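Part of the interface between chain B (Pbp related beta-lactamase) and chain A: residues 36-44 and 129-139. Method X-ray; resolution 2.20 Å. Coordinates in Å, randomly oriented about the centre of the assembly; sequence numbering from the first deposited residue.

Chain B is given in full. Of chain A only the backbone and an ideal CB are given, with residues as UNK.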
# COMPACT_ATOMS: atom_id res chain seq x y z
N LYS B 36 -8.28 -5.67 -48.03
CA LYS B 36 -9.11 -4.85 -47.16
C LYS B 36 -8.46 -4.63 -45.80
O LYS B 36 -7.79 -5.53 -45.27
CB LYS B 36 -10.47 -5.53 -47.00
CG LYS B 36 -11.55 -4.68 -46.35
CD LYS B 36 -12.91 -5.38 -46.40
CE LYS B 36 -13.43 -5.54 -47.84
NZ LYS B 36 -14.80 -6.15 -47.89
N GLY B 37 -8.64 -3.44 -45.24
CA GLY B 37 -8.07 -3.13 -43.94
C GLY B 37 -9.15 -3.12 -42.86
O GLY B 37 -10.32 -2.88 -43.16
N PHE B 38 -8.75 -3.38 -41.62
CA PHE B 38 -9.68 -3.41 -40.48
C PHE B 38 -9.12 -2.67 -39.27
O PHE B 38 -7.92 -2.73 -38.99
CB PHE B 38 -9.95 -4.85 -40.04
CG PHE B 38 -10.49 -5.74 -41.11
CD1 PHE B 38 -11.85 -6.08 -41.13
CD2 PHE B 38 -9.66 -6.26 -42.09
CE1 PHE B 38 -12.36 -6.92 -42.11
CE2 PHE B 38 -10.15 -7.10 -43.07
CZ PHE B 38 -11.51 -7.44 -43.09
N GLY B 39 -9.98 -1.97 -38.55
CA GLY B 39 -9.52 -1.27 -37.37
C GLY B 39 -8.65 -0.06 -37.63
O GLY B 39 -8.76 0.59 -38.68
N TYR B 40 -7.75 0.22 -36.69
CA TYR B 40 -6.88 1.38 -36.74
C TYR B 40 -5.38 1.13 -36.86
O TYR B 40 -4.82 0.28 -36.17
CB TYR B 40 -7.14 2.24 -35.50
CG TYR B 40 -8.54 2.81 -35.44
CD1 TYR B 40 -8.83 4.01 -36.07
CD2 TYR B 40 -9.57 2.12 -34.81
CE1 TYR B 40 -10.12 4.51 -36.09
CE2 TYR B 40 -10.87 2.61 -34.82
CZ TYR B 40 -11.13 3.81 -35.47
OH TYR B 40 -12.42 4.30 -35.53
N ARG B 41 -4.74 1.88 -37.75
CA ARG B 41 -3.30 1.77 -37.93
C ARG B 41 -2.66 2.64 -36.85
O ARG B 41 -1.55 2.39 -36.40
CB ARG B 41 -2.87 2.23 -39.33
CG ARG B 41 -3.08 3.71 -39.69
CD ARG B 41 -2.38 3.98 -41.02
NE ARG B 41 -2.38 5.37 -41.48
CZ ARG B 41 -3.36 5.94 -42.18
NH1 ARG B 41 -4.44 5.24 -42.50
NH2 ARG B 41 -3.24 7.20 -42.60
N ASN B 42 -3.40 3.67 -36.44
CA ASN B 42 -2.94 4.58 -35.40
C ASN B 42 -4.15 4.97 -34.56
O ASN B 42 -5.01 5.74 -35.01
CB ASN B 42 -2.29 5.82 -36.02
CG ASN B 42 -1.64 6.72 -34.98
OD1 ASN B 42 -2.19 6.94 -33.90
ND2 ASN B 42 -0.47 7.25 -35.30
N VAL B 43 -4.22 4.44 -33.34
CA VAL B 43 -5.35 4.72 -32.45
C VAL B 43 -5.42 6.16 -31.93
O VAL B 43 -6.50 6.75 -31.92
CB VAL B 43 -5.36 3.75 -31.24
CG1 VAL B 43 -6.55 4.04 -30.33
CG2 VAL B 43 -5.42 2.31 -31.74
N GLU B 44 -4.29 6.73 -31.51
CA GLU B 44 -4.30 8.10 -30.99
C GLU B 44 -4.77 9.11 -32.03
O GLU B 44 -5.50 10.05 -31.70
CB GLU B 44 -2.91 8.51 -30.49
CG GLU B 44 -2.38 7.76 -29.26
CD GLU B 44 -2.08 6.30 -29.54
OE1 GLU B 44 -1.49 6.00 -30.60
OE2 GLU B 44 -2.43 5.45 -28.70
N UNK A 129 -13.06 -2.34 -22.68
CA UNK A 129 -13.50 -3.17 -23.80
C UNK A 129 -12.90 -2.69 -25.11
O UNK A 129 -12.06 -1.78 -25.13
CB UNK A 129 -15.03 -3.17 -23.90
N UNK A 130 -13.32 -3.30 -26.22
CA UNK A 130 -12.75 -2.95 -27.52
C UNK A 130 -13.59 -3.47 -28.69
O UNK A 130 -14.10 -4.58 -28.65
CB UNK A 130 -11.33 -3.50 -27.63
N UNK A 131 -13.74 -2.63 -29.71
CA UNK A 131 -14.49 -2.97 -30.93
C UNK A 131 -13.98 -2.01 -32.02
O UNK A 131 -14.64 -1.03 -32.35
CB UNK A 131 -16.00 -2.85 -30.73
N UNK A 132 -12.79 -2.30 -32.57
CA UNK A 132 -12.15 -1.49 -33.61
C UNK A 132 -12.84 -1.45 -34.97
O UNK A 132 -12.29 -1.92 -35.96
CB UNK A 132 -10.72 -2.00 -33.82
N UNK A 133 -14.05 -0.89 -35.01
CA UNK A 133 -14.79 -0.78 -36.26
C UNK A 133 -14.57 0.61 -36.84
O UNK A 133 -15.39 1.51 -36.67
CB UNK A 133 -16.28 -1.05 -36.05
N UNK A 134 -13.44 0.76 -37.53
CA UNK A 134 -13.05 2.03 -38.13
C UNK A 134 -13.90 2.46 -39.32
O UNK A 134 -13.72 3.56 -39.85
CB UNK A 134 -11.59 1.95 -38.57
N UNK A 135 -14.82 1.60 -39.75
CA UNK A 135 -15.67 1.93 -40.88
C UNK A 135 -17.04 1.26 -40.74
O UNK A 135 -17.17 0.21 -40.11
CB UNK A 135 -15.00 1.51 -42.19
N UNK A 136 -18.10 1.88 -41.30
CA UNK A 136 -19.47 1.37 -41.25
C UNK A 136 -19.58 -0.04 -41.80
O UNK A 136 -20.40 -0.84 -41.34
CB UNK A 136 -20.41 2.30 -42.03
N UNK A 137 -18.74 -0.36 -42.77
CA UNK A 137 -18.74 -1.69 -43.35
C UNK A 137 -18.33 -2.72 -42.30
O UNK A 137 -18.94 -3.80 -42.21
CB UNK A 137 -17.80 -1.75 -44.56
N UNK A 138 -17.31 -2.41 -41.51
CA UNK A 138 -16.87 -3.33 -40.47
C UNK A 138 -17.97 -3.52 -39.43
O UNK A 138 -18.10 -4.60 -38.85
CB UNK A 138 -15.59 -2.82 -39.81
N UNK A 139 -18.77 -2.47 -39.20
CA UNK A 139 -19.87 -2.55 -38.23
C UNK A 139 -20.98 -3.47 -38.73
O UNK A 139 -21.55 -4.26 -37.97
CB UNK A 139 -20.44 -1.16 -37.95

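Position 129 lies out of reach of chain B, so nothing visible there restricts the choice; the deposited residue is A:Asn129. At 130 the CA-to-CB bond points sideways, and no atom of chain B lies within 5.5 Å of the ideal CB. Only a long side chain could bridge that gap, and what waits beyond is the apolar B:Val43, so a large aromatic group, tryptophan above all, would suit. The residue is A:Trp130, whose ring brings CH2 to 4.1 Å from CG2 of B:Val43, the methyl lying at the ring edge. Position 131, again out of reach, is A:Leu131.

At 132 the chains draw close: its ideal CB is 3.8 Å from CA of B:Gly39. The backbone O at 132, whatever the side chain, lies 3.2 Å from CA of B:Gly39 in a CA-H...O contact. A compact side chain is favoured, and the phi of -67° is what suits proline. The residue is A:Pro132. The absence of a side chain on B:Gly39 matters here, since a CB on that residue would come within 3.4 Å of A:Pro132 CB. Position 133 points away from chain B, which leaves its choice open; it is A:Val133.

Position 134 points toward chain B. Its ideal CB stands 3.1 Å from O of B:Gly39 and 3.6 Å from CZ of B:Tyr40, leaving little room but offering a backbone acceptor. A small residue suits best, alanine or, better, a small donor such as serine. A:Ser134, with chi1 in p, donates from OG to B:Gly39 O at 2.8 Å, while its CB sits over the face of the B:Tyr40 ring, 3.8 Å from the centroid, in a CH-pi contact.

Position 135 points sideways and directly precedes a helix, where serine, threonine, aspartate or asparagine is common. A:Thr135 makes no capping bond; its OG1 donates a hydrogen bond to the side chain at 137. Position 136 opens the helix out of reach of chain B, and its phi of -55° suits proline: A:Pro136. At 137 the bond points toward chain B but meets nothing nearby, so a polar residue would do; the end of A:Glu137 leads away, its OE1 2.9 Å from OG1 of A:Thr135.

At 138 the bond points toward chain B, and the ideal CB of 138 is 5.1 Å from CD1 of B:Phe38. The amide of B:Gly39 lies farther on. A long side chain ending in an acceptor, glutamate or glutamine, would serve. A:Glu138 OE2 accepts from B:Gly39 N at 3.2 Å, nearly linearly (169°), while A:Glu138 CG lies 4.2 Å from B:Phe38 CD1. Position 139, out of reach, is A:Thr139.

Chain A, residues 129-139: NWLPVSTPEET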
# COMPACT_ATOMS: atom_id res chain seq x y z
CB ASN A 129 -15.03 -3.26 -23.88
CG ASN A 129 -15.70 -1.95 -23.65
OD1 ASN A 129 -15.29 -0.92 -24.19
ND2 ASN A 129 -16.76 -1.97 -22.83
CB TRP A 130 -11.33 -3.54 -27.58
CG TRP A 130 -10.48 -3.07 -28.72
CD1 TRP A 130 -10.10 -3.80 -29.81
CD2 TRP A 130 -9.87 -1.78 -28.87
NE1 TRP A 130 -9.30 -3.04 -30.63
CE2 TRP A 130 -9.14 -1.80 -30.08
CE3 TRP A 130 -9.88 -0.60 -28.11
CZ2 TRP A 130 -8.41 -0.69 -30.54
CZ3 TRP A 130 -9.15 0.50 -28.56
CH2 TRP A 130 -8.43 0.44 -29.77
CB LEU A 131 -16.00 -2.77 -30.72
CG LEU A 131 -16.89 -3.23 -31.90
CD1 LEU A 131 -16.66 -4.72 -32.18
CD2 LEU A 131 -18.36 -2.98 -31.59
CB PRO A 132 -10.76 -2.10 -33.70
CG PRO A 132 -11.04 -3.54 -33.49
CD PRO A 132 -12.00 -3.51 -32.31
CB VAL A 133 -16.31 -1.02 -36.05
CG1 VAL A 133 -16.57 -2.49 -35.80
CG2 VAL A 133 -16.82 -0.17 -34.88
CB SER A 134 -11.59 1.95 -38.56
OG SER A 134 -11.39 0.87 -39.46
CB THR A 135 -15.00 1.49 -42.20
OG1 THR A 135 -15.62 2.16 -43.30
CG2 THR A 135 -15.12 -0.01 -42.41
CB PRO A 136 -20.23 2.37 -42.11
CG PRO A 136 -19.53 3.64 -41.79
CD PRO A 136 -18.08 3.24 -41.89
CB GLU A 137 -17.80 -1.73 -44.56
CG GLU A 137 -18.33 -0.95 -45.78
CD GLU A 137 -18.57 0.53 -45.51
OE1 GLU A 137 -17.61 1.27 -45.20
OE2 GLU A 137 -19.74 0.97 -45.61
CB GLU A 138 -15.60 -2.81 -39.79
CG GLU A 138 -14.41 -2.72 -40.74
CD GLU A 138 -13.30 -1.82 -40.22
OE1 GLU A 138 -12.60 -1.20 -41.06
OE2 GLU A 138 -13.12 -1.74 -38.99
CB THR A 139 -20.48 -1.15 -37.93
OG1 THR A 139 -19.45 -0.26 -37.46
CG2 THR A 139 -21.56 -1.25 -36.86
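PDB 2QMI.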